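Local coordinates for protein argonaute (Marinitoga piezophila, PDB 5I4A) that uses short 5'-hydroxyl RNA guides to bind complementary target strands and cleave them as a metal-dependent endonuclease, at residues Y94-F99 and N110-N115; L131-K136 and K242-L247; K136-S141 and Y145-P150. All coordinates share one frame; numbering follows the deposited sequence.

Interaction 1 (Y94-F99 and N110-N115); sequences YIKKLF and NNFISN. With nucleotides of chain B.
Phe99 on helix 84-101 and Phe112 on strand 111-120 lie ring on ring in an offset stack, the centroids of Phe99 and Phe112 4.0 Å apart and the planes only 4° from parallel. The overlap is unequal: CD2 of Phe112 sits over the centre of the Phe99 ring, whereas CG of Phe99 falls toward the rim of Phe112. The same face of Phe112 also receives the Phe99 methylene, a CH-pi contact with CB 3.8 Å from the Phe112 centroid. Phe99 keeps CG anti to its carbonyl carbon (chi1 -86°), and its side chain crosses that of Phe112 at about a right angle while the rings themselves stay nearly parallel. Beyond the stack, CZ of Phe112 reaches the helix backbone at Lys96 CA, 3.7 Å away, and CG2 of Ile95 touches Phe112 CE2 obliquely at 4.2 Å. Phe104 and Phe246 meet the Phe99 ring edge-to-face.

Where the strand starts, Asn110 and Asn111 form a G1 beta bulge opposite Lys107. Asn110 takes the left-handed backbone shape there, which asparagine tolerates well, and its amide turns to the Hoogsteen edge of A11 of chain B: OD1 accepts from A11 N6 (2.7 Å, but bent to 128°), and ND2 gives to A11 N7 at 3.3 Å, both weak bonds.

Helix and strand therefore adhere through carbon surfaces, chiefly the two stacked rings, with no polar bond between the segments, while the neighbouring amide offers an acceptor to N6 and a donor to N7, a pairing that matches adenine.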
loop_
_atom_site.group_PDB
_atom_site.type_symbol
_atom_site.label_atom_id
_atom_site.label_comp_id
_atom_site.label_asym_id
_atom_site.label_seq_id
_atom_site.Cartn_x
_atom_site.Cartn_y
_atom_site.Cartn_z
ATOM N N TYR A 94 13.283 5.720 22.892
ATOM C CA TYR A 94 13.455 4.978 24.135
ATOM C C TYR A 94 13.117 3.505 23.950
ATOM O O TYR A 94 13.783 2.633 24.522
ATOM C CB TYR A 94 12.597 5.589 25.240
ATOM C CG TYR A 94 12.768 4.881 26.557
ATOM C CD1 TYR A 94 14.016 4.799 27.156
ATOM C CD2 TYR A 94 11.691 4.286 27.197
ATOM C CE1 TYR A 94 14.188 4.148 28.356
ATOM C CE2 TYR A 94 11.855 3.632 28.402
ATOM C CZ TYR A 94 13.106 3.566 28.976
ATOM O OH TYR A 94 13.284 2.920 30.174
ATOM N N ILE A 95 12.084 3.208 23.158
ATOM C CA ILE A 95 11.740 1.818 22.873
ATOM C C ILE A 95 12.857 1.149 22.087
ATOM O O ILE A 95 13.238 0.006 22.367
ATOM C CB ILE A 95 10.396 1.750 22.122
ATOM C CG1 ILE A 95 9.248 2.075 23.079
ATOM C CG2 ILE A 95 10.202 0.383 21.468
ATOM C CD1 ILE A 95 8.068 2.719 22.400
ATOM N N LYS A 96 13.402 1.856 21.096
ATOM C CA LYS A 96 14.512 1.325 20.314
ATOM C C LYS A 96 15.696 0.973 21.206
ATOM O O LYS A 96 16.299 -0.098 21.064
ATOM C CB LYS A 96 14.920 2.340 19.248
ATOM C CG LYS A 96 16.084 1.915 18.376
ATOM C CD LYS A 96 16.421 3.010 17.377
ATOM C CE LYS A 96 17.474 2.556 16.390
ATOM N NZ LYS A 96 17.708 3.587 15.347
ATOM N N LYS A 97 16.045 1.868 22.134
ATOM C CA LYS A 97 17.170 1.611 23.028
ATOM C C LYS A 97 16.955 0.336 23.831
ATOM O O LYS A 97 17.865 -0.491 23.958
ATOM C CB LYS A 97 17.385 2.796 23.971
ATOM C CG LYS A 97 18.236 2.435 25.178
ATOM C CD LYS A 97 18.409 3.598 26.136
ATOM C CE LYS A 97 19.182 3.158 27.374
ATOM N NZ LYS A 97 20.447 2.454 27.008
ATOM N N LEU A 98 15.754 0.162 24.386
ATOM C CA LEU A 98 15.478 -1.018 25.201
ATOM C C LEU A 98 15.627 -2.297 24.385
ATOM O O LEU A 98 16.231 -3.273 24.846
ATOM C CB LEU A 98 14.080 -0.918 25.806
ATOM C CG LEU A 98 13.904 0.125 26.910
ATOM C CD1 LEU A 98 12.472 0.131 27.419
ATOM C CD2 LEU A 98 14.879 -0.133 28.047
ATOM N N PHE A 99 15.076 -2.312 23.168
ATOM C CA PHE A 99 15.241 -3.467 22.291
ATOM C C PHE A 99 16.713 -3.708 21.975
ATOM O O PHE A 99 17.203 -4.839 22.071
ATOM C CB PHE A 99 14.446 -3.267 20.999
ATOM C CG PHE A 99 13.004 -3.689 21.094
ATOM C CD1 PHE A 99 12.643 -5.013 20.903
ATOM C CD2 PHE A 99 12.011 -2.759 21.354
ATOM C CE1 PHE A 99 11.319 -5.404 20.979
ATOM C CE2 PHE A 99 10.685 -3.144 21.432
ATOM C CZ PHE A 99 10.338 -4.469 21.245
ATOM N N ASN A 110 10.677 0.301 12.489
ATOM C CA ASN A 110 10.559 -0.097 13.892
ATOM C C ASN A 110 10.291 -1.592 14.039
ATOM O O ASN A 110 9.566 -2.021 14.941
ATOM C CB ASN A 110 9.486 0.721 14.619
ATOM C CG ASN A 110 9.923 2.151 14.878
ATOM O OD1 ASN A 110 11.061 2.401 15.275
ATOM N ND2 ASN A 110 9.021 3.098 14.646
ATOM N N ASN A 111 10.875 -2.390 13.148
ATOM C CA ASN A 111 10.889 -3.838 13.288
ATOM C C ASN A 111 12.092 -4.235 14.131
ATOM O O ASN A 111 13.210 -3.770 13.882
ATOM C CB ASN A 111 10.949 -4.519 11.922
ATOM C CG ASN A 111 9.689 -4.311 11.110
ATOM O OD1 ASN A 111 8.716 -5.047 11.258
ATOM N ND2 ASN A 111 9.700 -3.305 10.245
ATOM N N PHE A 112 11.863 -5.087 15.127
ATOM C CA PHE A 112 12.911 -5.493 16.056
ATOM C C PHE A 112 13.103 -6.999 15.949
ATOM O O PHE A 112 12.212 -7.778 16.306
ATOM C CB PHE A 112 12.577 -5.057 17.478
ATOM C CG PHE A 112 12.599 -3.566 17.662
ATOM C CD1 PHE A 112 13.801 -2.876 17.665
ATOM C CD2 PHE A 112 11.423 -2.852 17.809
ATOM C CE1 PHE A 112 13.829 -1.504 17.825
ATOM C CE2 PHE A 112 11.446 -1.479 17.968
ATOM C CZ PHE A 112 12.648 -0.806 17.975
ATOM N N ILE A 113 14.270 -7.396 15.459
ATOM C CA ILE A 113 14.582 -8.790 15.177
ATOM C C ILE A 113 15.194 -9.407 16.426
ATOM O O ILE A 113 16.243 -8.956 16.897
ATOM C CB ILE A 113 15.541 -8.898 13.983
ATOM C CG1 ILE A 113 14.888 -8.339 12.717
ATOM C CG2 ILE A 113 15.994 -10.323 13.778
ATOM C CD1 ILE A 113 15.853 -8.191 11.557
ATOM N N SER A 114 14.545 -10.434 16.966
ATOM C CA SER A 114 15.105 -11.134 18.113
ATOM C C SER A 114 16.316 -11.959 17.697
ATOM O O SER A 114 16.379 -12.499 16.589
ATOM C CB SER A 114 14.058 -12.041 18.760
ATOM O OG SER A 114 14.627 -12.805 19.811
ATOM N N ASN A 115 17.291 -12.048 18.603
ATOM C CA ASN A 115 18.476 -12.863 18.379
ATOM C C ASN A 115 18.590 -14.041 19.336
ATOM O O ASN A 115 19.578 -14.780 19.268
ATOM C CB ASN A 115 19.742 -12.003 18.462
ATOM C CG ASN A 115 19.992 -11.215 17.192
ATOM O OD1 ASN A 115 20.317 -11.786 16.149
ATOM N ND2 ASN A 115 19.847 -9.899 17.271
ATOM P P A B 11 5.226 7.090 13.063
ATOM O OP1 A B 11 6.048 5.861 12.938
ATOM O OP2 A B 11 4.304 7.252 14.216
ATOM O "O5'" A B 11 6.228 8.325 13.039
ATOM C "C5'" A B 11 5.803 9.625 13.416
ATOM C "C4'" A B 11 6.985 10.498 13.728
ATOM O "O4'" A B 11 7.611 10.023 14.950
ATOM C "C3'" A B 11 8.093 10.454 12.684
ATOM O "O3'" A B 11 7.899 11.351 11.595
ATOM C "C2'" A B 11 9.352 10.720 13.500
ATOM O "O2'" A B 11 9.526 12.107 13.758
ATOM C "C1'" A B 11 9.014 10.021 14.811
ATOM N N9 A B 11 9.473 8.621 14.813
ATOM C C8 A B 11 8.842 7.494 14.335
ATOM N N7 A B 11 9.536 6.392 14.500
ATOM C C5 A B 11 10.698 6.834 15.128
ATOM C C6 A B 11 11.852 6.175 15.583
ATOM N N6 A B 11 12.047 4.853 15.476
ATOM N N1 A B 11 12.811 6.926 16.161
ATOM C C2 A B 11 12.634 8.248 16.281
ATOM N N3 A B 11 11.599 8.982 15.892
ATOM C C4 A B 11 10.665 8.201 15.321
#

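Interaction 2 (L131-K136 and K242-L247); sequences LTYKIK and KTLGFL. With nucleotides of chain B.
Leu244 covers one face of the Tyr133 ring in a CH-pi contact, its CD1 methyl 4.0 Å from the Tyr133 centroid and only 10° off the ring normal. The second branch does not share that central place: CD2 of Leu244 lies by the ring margin, 3.8 Å from Tyr133 CD2. A forked leucine suits the spot because its two methyls spread over more of the ring than one could. Next to it, CG2 of Thr243 approaches Tyr133 CE2 obliquely at 4.1 Å. That methyl is anti to the threonine backbone N (chi1 -59° for OG1), while OG1 turns back along helix 240-243 to a weak bond with the carbonyl of Lys239. Tyrosine serves both needs here, a broad apolar ring for these methyls and a hydroxyl that bonds the carbonyl of Gly236.

Leu244 is the first residue to leave helical geometry, and a short 3-10 turn follows, closed by Leu247 N to Leu244 O at 2.8 Å.

Lys134, the next residue along the strand, points the other way. Its extended chain delivers NZ between two phosphates of the guide, bonding C9 OP1 of chain B at 2.8 Å and U10 OP1 of chain B at 3.0 Å.

Such alternation is characteristic of a beta strand in a two-faced sheet: one face of linker L1 packs on linker L2 within the PAZ lobe, and the other carries lysines to the RNA backbone.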
loop_
_atom_site.group_PDB
_atom_site.type_symbol
_atom_site.label_atom_id
_atom_site.label_comp_id
_atom_site.label_asym_id
_atom_site.label_seq_id
_atom_site.Cartn_x
_atom_site.Cartn_y
_atom_site.Cartn_z
ATOM N N LEU A 131 12.282 -14.617 15.191
ATOM C CA LEU A 131 11.070 -14.012 15.723
ATOM C C LEU A 131 11.244 -12.501 15.773
ATOM O O LEU A 131 12.251 -11.997 16.274
ATOM C CB LEU A 131 10.763 -14.570 17.115
ATOM C CG LEU A 131 9.648 -13.930 17.948
ATOM C CD1 LEU A 131 8.334 -13.866 17.186
ATOM C CD2 LEU A 131 9.467 -14.697 19.249
ATOM N N THR A 132 10.272 -11.778 15.228
ATOM C CA THR A 132 10.371 -10.336 15.073
ATOM C C THR A 132 9.124 -9.674 15.640
ATOM O O THR A 132 8.027 -10.237 15.600
ATOM C CB THR A 132 10.562 -9.956 13.587
ATOM O OG1 THR A 132 11.709 -10.639 13.066
ATOM C CG2 THR A 132 10.764 -8.458 13.416
ATOM N N TYR A 133 9.309 -8.474 16.187
ATOM C CA TYR A 133 8.212 -7.658 16.690
ATOM C C TYR A 133 8.304 -6.269 16.080
ATOM O O TYR A 133 9.345 -5.609 16.184
ATOM C CB TYR A 133 8.242 -7.561 18.220
ATOM C CG TYR A 133 7.814 -8.825 18.932
ATOM C CD1 TYR A 133 6.471 -9.161 19.037
ATOM C CD2 TYR A 133 8.749 -9.672 19.515
ATOM C CE1 TYR A 133 6.070 -10.308 19.693
ATOM C CE2 TYR A 133 8.357 -10.822 20.174
ATOM C CZ TYR A 133 7.016 -11.134 20.261
ATOM O OH TYR A 133 6.622 -12.279 20.916
ATOM N N LYS A 134 7.226 -5.834 15.436
ATOM C CA LYS A 134 7.109 -4.478 14.923
ATOM C C LYS A 134 6.278 -3.653 15.896
ATOM O O LYS A 134 5.189 -4.075 16.304
ATOM C CB LYS A 134 6.473 -4.460 13.533
ATOM C CG LYS A 134 6.160 -3.061 13.038
ATOM C CD LYS A 134 6.039 -3.007 11.526
ATOM C CE LYS A 134 5.659 -1.605 11.071
ATOM N NZ LYS A 134 5.841 -1.416 9.609
ATOM N N ILE A 135 6.789 -2.478 16.255
ATOM C CA ILE A 135 6.242 -1.667 17.334
ATOM C C ILE A 135 5.865 -0.301 16.777
ATOM O O ILE A 135 6.658 0.320 16.061
ATOM C CB ILE A 135 7.250 -1.525 18.489
ATOM C CG1 ILE A 135 7.822 -2.890 18.877
ATOM C CG2 ILE A 135 6.594 -0.890 19.681
ATOM C CD1 ILE A 135 6.833 -3.799 19.562
ATOM N N LYS A 136 4.664 0.167 17.112
ATOM C CA LYS A 136 4.197 1.486 16.707
ATOM C C LYS A 136 3.464 2.143 17.868
ATOM O O LYS A 136 2.925 1.466 18.746
ATOM C CB LYS A 136 3.280 1.407 15.479
ATOM C CG LYS A 136 4.009 1.072 14.188
ATOM C CD LYS A 136 5.059 2.122 13.879
ATOM C CE LYS A 136 5.620 1.952 12.480
ATOM N NZ LYS A 136 6.283 3.201 12.013
ATOM N N LYS A 242 6.700 -12.382 28.300
ATOM C CA LYS A 242 8.005 -12.878 28.726
ATOM C C LYS A 242 9.123 -12.374 27.819
ATOM O O LYS A 242 10.129 -11.842 28.301
ATOM C CB LYS A 242 7.996 -14.406 28.769
ATOM C CG LYS A 242 9.318 -15.008 29.196
ATOM C CD LYS A 242 9.172 -16.473 29.566
ATOM C CE LYS A 242 10.466 -17.006 30.152
ATOM N NZ LYS A 242 10.987 -16.098 31.213
ATOM N N THR A 243 8.962 -12.533 26.502
ATOM C CA THR A 243 10.033 -12.176 25.575
ATOM C C THR A 243 10.318 -10.678 25.601
ATOM O O THR A 243 11.476 -10.257 25.499
ATOM C CB THR A 243 9.671 -12.635 24.160
ATOM O OG1 THR A 243 9.474 -14.054 24.157
ATOM C CG2 THR A 243 10.777 -12.285 23.173
ATOM N N LEU A 244 9.279 -9.857 25.746
ATOM C CA LEU A 244 9.427 -8.407 25.782
ATOM C C LEU A 244 9.328 -7.849 27.197
ATOM O O LEU A 244 8.902 -6.706 27.381
ATOM C CB LEU A 244 8.386 -7.749 24.877
ATOM C CG LEU A 244 8.384 -8.194 23.416
ATOM C CD1 LEU A 244 7.365 -7.398 22.622
ATOM C CD2 LEU A 244 9.774 -8.055 22.811
ATOM N N GLY A 245 9.732 -8.637 28.199
ATOM C CA GLY A 245 9.555 -8.223 29.582
ATOM C C GLY A 245 10.194 -6.885 29.899
ATOM O O GLY A 245 9.666 -6.110 30.702
ATOM N N PHE A 246 11.333 -6.589 29.269
ATOM C CA PHE A 246 12.003 -5.311 29.492
ATOM C C PHE A 246 11.100 -4.119 29.194
ATOM O O PHE A 246 11.376 -3.011 29.668
ATOM C CB PHE A 246 13.275 -5.226 28.645
ATOM C CG PHE A 246 13.048 -5.477 27.180
ATOM C CD1 PHE A 246 12.676 -4.443 26.334
ATOM C CD2 PHE A 246 13.213 -6.744 26.648
ATOM C CE1 PHE A 246 12.469 -4.672 24.988
ATOM C CE2 PHE A 246 13.008 -6.979 25.302
ATOM C CZ PHE A 246 12.636 -5.942 24.472
ATOM N N LEU A 247 10.029 -4.318 28.422
ATOM C CA LEU A 247 9.060 -3.255 28.191
ATOM C C LEU A 247 8.173 -2.989 29.400
ATOM O O LEU A 247 7.358 -2.062 29.349
ATOM C CB LEU A 247 8.181 -3.585 26.982
ATOM C CG LEU A 247 8.844 -3.596 25.602
ATOM C CD1 LEU A 247 7.787 -3.731 24.517
ATOM C CD2 LEU A 247 9.680 -2.344 25.388
ATOM P P C B 9 7.855 -2.747 6.713
ATOM O OP1 C B 9 7.369 -3.160 8.053
ATOM O OP2 C B 9 7.431 -3.512 5.513
ATOM O "O5'" C B 9 7.468 -1.216 6.497
ATOM C "C5'" C B 9 7.744 -0.252 7.501
ATOM C "C4'" C B 9 8.427 0.969 6.940
ATOM O "O4'" C B 9 9.263 0.586 5.819
ATOM C "C3'" C B 9 7.514 2.046 6.375
ATOM O "O3'" C B 9 6.993 2.905 7.379
ATOM C "C2'" C B 9 8.420 2.762 5.382
ATOM O "O2'" C B 9 9.296 3.652 6.057
ATOM C "C1'" C B 9 9.247 1.599 4.836
ATOM P P U B 10 5.488 2.724 7.916
ATOM O OP1 U B 10 5.454 1.470 8.703
ATOM O OP2 U B 10 4.595 2.856 6.739
ATOM O "O5'" U B 10 5.291 3.960 8.898
ATOM O "O3'" U B 10 4.374 7.257 11.712
ATOM P P A B 11 5.226 7.090 13.063
ATOM O OP1 A B 11 6.048 5.861 12.938
ATOM O OP2 A B 11 4.304 7.252 14.216
ATOM O "O5'" A B 11 6.228 8.325 13.039
ATOM C "C5'" A B 11 5.803 9.625 13.416
ATOM C "C4'" A B 11 6.985 10.498 13.728
ATOM O "O4'" A B 11 7.611 10.023 14.950
ATOM C "C3'" A B 11 8.093 10.454 12.684
ATOM O "O3'" A B 11 7.899 11.351 11.595
ATOM C "C2'" A B 11 9.352 10.720 13.500
ATOM O "O2'" A B 11 9.526 12.107 13.758
ATOM C "C1'" A B 11 9.014 10.021 14.811
ATOM N N9 A B 11 9.473 8.621 14.813
ATOM C C8 A B 11 8.842 7.494 14.335
ATOM N N7 A B 11 9.536 6.392 14.500
ATOM C C5 A B 11 10.698 6.834 15.128
ATOM C C6 A B 11 11.852 6.175 15.583
ATOM N N6 A B 11 12.047 4.853 15.476
ATOM N N1 A B 11 12.811 6.926 16.161
ATOM C C2 A B 11 12.634 8.248 16.281
ATOM N N3 A B 11 11.599 8.982 15.892
ATOM C C4 A B 11 10.665 8.201 15.321
#

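Interaction 3 (K136-S141 and Y145-P150); sequences KIHNIS and YLSILP. With nucleotides of chain B.
The carbonyl oxygen of Lys136 receives the backbone N-H of Ser147 at 2.9 Å, and Leu146 CA adds a C-H...O contact at 3.4 Å from the same Lys136 O. In return, Lys136 N bonds Ser147 O, approaching in the carbonyl plane. Two residues on, His138 and Tyr145 make the next hydrogen-bonded pair; Tyr145 N to His138 O is 2.7 Å, nearly along the C=O axis. These pairs join strands 127-140 and 143-156 of linker L1 as an antiparallel beta hairpin. His138 NE2 and Ser147 OG, in line near the imidazole edge, are modelled too close for their bond to be more than doubtful; Ser147 OG also bonds Asn550.

Bent at chi2 (-60°), the Lys136 chain carries NZ away from the hairpin to OP1 of A11 of chain B, 2.8 Å off, with a weak second bond to O5' of U10 of chain B. A leucine here would remove the ammonium and probably leave the A11 phosphate without this positive mate.

Ile140 O meets the edge of the Tyr145 ring, 3.4 Å from Tyr145 CE1. On the face of the sheet opposite Lys136, His138, Tyr145 and Ser147, branched Ile137 and Leu146 suit the apolar side under helix 84-101, Ile137 CG1 lying 3.7 Å from Leu146 CD1.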
loop_
_atom_site.group_PDB
_atom_site.type_symbol
_atom_site.label_atom_id
_atom_site.label_comp_id
_atom_site.label_asym_id
_atom_site.label_seq_id
_atom_site.Cartn_x
_atom_site.Cartn_y
_atom_site.Cartn_z
ATOM N N LYS A 136 4.664 0.167 17.112
ATOM C CA LYS A 136 4.197 1.486 16.707
ATOM C C LYS A 136 3.464 2.143 17.868
ATOM O O LYS A 136 2.925 1.466 18.746
ATOM C CB LYS A 136 3.280 1.407 15.479
ATOM C CG LYS A 136 4.009 1.072 14.188
ATOM C CD LYS A 136 5.059 2.122 13.879
ATOM C CE LYS A 136 5.620 1.952 12.480
ATOM N NZ LYS A 136 6.283 3.201 12.013
ATOM N N ILE A 137 3.447 3.474 17.859
ATOM C CA ILE A 137 2.865 4.278 18.929
ATOM C C ILE A 137 1.573 4.900 18.420
ATOM O O ILE A 137 1.543 5.474 17.325
ATOM C CB ILE A 137 3.846 5.361 19.412
ATOM C CG1 ILE A 137 5.078 4.719 20.053
ATOM C CG2 ILE A 137 3.165 6.312 20.385
ATOM C CD1 ILE A 137 6.128 5.719 20.483
ATOM N N HIS A 138 0.514 4.798 19.219
ATOM C CA HIS A 138 -0.806 5.266 18.829
ATOM C C HIS A 138 -1.382 6.160 19.915
ATOM O O HIS A 138 -1.243 5.874 21.107
ATOM C CB HIS A 138 -1.742 4.086 18.562
ATOM C CG HIS A 138 -1.150 3.049 17.662
ATOM N ND1 HIS A 138 -1.212 3.132 16.288
ATOM C CD2 HIS A 138 -0.464 1.915 17.941
ATOM C CE1 HIS A 138 -0.599 2.088 15.759
ATOM N NE2 HIS A 138 -0.135 1.336 16.739
ATOM N N ASN A 139 -2.021 7.245 19.493
ATOM C CA ASN A 139 -2.667 8.197 20.394
ATOM C C ASN A 139 -4.176 8.024 20.235
ATOM O O ASN A 139 -4.784 8.592 19.323
ATOM C CB ASN A 139 -2.216 9.622 20.086
ATOM C CG ASN A 139 -2.532 10.592 21.209
ATOM O OD1 ASN A 139 -2.679 11.793 20.983
ATOM N ND2 ASN A 139 -2.639 10.075 22.427
ATOM N N ILE A 140 -4.774 7.224 21.116
ATOM C CA ILE A 140 -6.195 6.902 21.065
ATOM C C ILE A 140 -6.859 7.439 22.325
ATOM O O ILE A 140 -6.424 7.127 23.441
ATOM C CB ILE A 140 -6.435 5.386 20.947
ATOM C CG1 ILE A 140 -5.555 4.770 19.857
ATOM C CG2 ILE A 140 -7.908 5.098 20.672
ATOM C CD1 ILE A 140 -5.689 3.260 19.764
ATOM N N SER A 141 -7.920 8.230 22.145
ATOM C CA SER A 141 -8.748 8.711 23.256
ATOM C C SER A 141 -7.916 9.408 24.331
ATOM O O SER A 141 -8.067 9.139 25.525
ATOM C CB SER A 141 -9.565 7.570 23.869
ATOM O OG SER A 141 -10.769 7.352 23.155
ATOM N N TYR A 145 -0.775 4.442 23.335
ATOM C CA TYR A 145 -0.749 2.990 23.267
ATOM C C TYR A 145 0.422 2.536 22.409
ATOM O O TYR A 145 1.051 3.320 21.691
ATOM C CB TYR A 145 -2.064 2.431 22.711
ATOM C CG TYR A 145 -3.256 2.689 23.602
ATOM C CD1 TYR A 145 -3.970 3.878 23.514
ATOM C CD2 TYR A 145 -3.668 1.745 24.534
ATOM C CE1 TYR A 145 -5.060 4.118 24.330
ATOM C CE2 TYR A 145 -4.758 1.976 25.353
ATOM C CZ TYR A 145 -5.450 3.164 25.247
ATOM O OH TYR A 145 -6.535 3.399 26.060
ATOM N N LEU A 146 0.696 1.238 22.487
ATOM C CA LEU A 146 1.823 0.614 21.806
ATOM C C LEU A 146 1.323 -0.662 21.149
ATOM O O LEU A 146 0.959 -1.614 21.847
ATOM C CB LEU A 146 2.945 0.311 22.796
ATOM C CG LEU A 146 4.338 0.114 22.215
ATOM C CD1 LEU A 146 4.858 1.448 21.716
ATOM C CD2 LEU A 146 5.283 -0.501 23.239
ATOM N N SER A 147 1.298 -0.689 19.819
ATOM C CA SER A 147 0.937 -1.903 19.103
ATOM C C SER A 147 2.178 -2.770 18.942
ATOM O O SER A 147 3.251 -2.272 18.589
ATOM C CB SER A 147 0.308 -1.594 17.742
ATOM O OG SER A 147 1.123 -0.736 16.960
ATOM N N ILE A 148 2.028 -4.058 19.232
ATOM C CA ILE A 148 3.119 -5.023 19.181
ATOM C C ILE A 148 2.676 -6.120 18.226
ATOM O O ILE A 148 1.842 -6.964 18.580
ATOM C CB ILE A 148 3.456 -5.596 20.561
ATOM C CG1 ILE A 148 3.812 -4.474 21.542
ATOM C CG2 ILE A 148 4.607 -6.581 20.459
ATOM C CD1 ILE A 148 4.140 -4.976 22.944
ATOM N N LEU A 149 3.224 -6.114 17.011
ATOM C CA LEU A 149 2.835 -7.081 15.999
ATOM C C LEU A 149 3.899 -8.160 15.890
ATOM O O LEU A 149 4.984 -7.894 15.347
ATOM C CB LEU A 149 2.640 -6.398 14.650
ATOM C CG LEU A 149 2.227 -7.346 13.523
ATOM C CD1 LEU A 149 0.787 -7.790 13.715
ATOM C CD2 LEU A 149 2.425 -6.698 12.162
ATOM N N PRO A 150 3.655 -9.368 16.390
ATOM C CA PRO A 150 4.594 -10.463 16.137
ATOM C C PRO A 150 4.638 -10.799 14.654
ATOM O O PRO A 150 3.613 -10.819 13.968
ATOM C CB PRO A 150 4.025 -11.618 16.968
ATOM C CG PRO A 150 2.587 -11.273 17.175
ATOM C CD PRO A 150 2.543 -9.780 17.260
ATOM P P A B 11 5.226 7.090 13.063
ATOM O OP1 A B 11 6.048 5.861 12.938
ATOM O OP2 A B 11 4.304 7.252 14.216
ATOM O "O5'" A B 11 6.228 8.325 13.039
ATOM C "C5'" A B 11 5.803 9.625 13.416
ATOM C "C4'" A B 11 6.985 10.498 13.728
ATOM O "O4'" A B 11 7.611 10.023 14.950
ATOM C "C3'" A B 11 8.093 10.454 12.684
ATOM O "O3'" A B 11 7.899 11.351 11.595
ATOM C "C2'" A B 11 9.352 10.720 13.500
ATOM O "O2'" A B 11 9.526 12.107 13.758
ATOM C "C1'" A B 11 9.014 10.021 14.811
ATOM N N9 A B 11 9.473 8.621 14.813
ATOM C C8 A B 11 8.842 7.494 14.335
ATOM N N7 A B 11 9.536 6.392 14.500
ATOM C C5 A B 11 10.698 6.834 15.128
ATOM C C6 A B 11 11.852 6.175 15.583
ATOM N N6 A B 11 12.047 4.853 15.476
ATOM N N1 A B 11 12.811 6.926 16.161
ATOM C C2 A B 11 12.634 8.248 16.281
ATOM N N3 A B 11 11.599 8.982 15.892
ATOM C C4 A B 11 10.665 8.201 15.321
ATOM P P U B 10 5.488 2.724 7.916
ATOM O OP1 U B 10 5.454 1.470 8.703
ATOM O OP2 U B 10 4.595 2.856 6.739
ATOM O "O5'" U B 10 5.291 3.960 8.898
ATOM O "O3'" U B 10 4.374 7.257 11.712
#

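Interactions 2 and 3 share strand 127-140, and interaction 1 adjoins it through the neighbouring strand 111-120 of the same sheet. Interactions 1 and 2, their centres about 7 Å apart, are tied by Phe112 N to Tyr133 O, a probable hydrogen bond of 2.8 Å. Interaction 3 has Lys136 in common with interaction 2, about 12 Å centre to centre, and Ile148 CG2 packs on Leu244 CD1 at 3.6 Å. Interactions 1 and 3 lie about 15 Å apart, yet Ile95 CD1 reaches Leu146 CD1 at 3.5 Å. One apolar layer thus joins the N-terminal domain, L1 and L2, while Lys134 and Lys136 bind the guide backbone at nucleotides 9 to 11 and Asn110 weakly bonds the A11 base, away from the annotated catalytic residues.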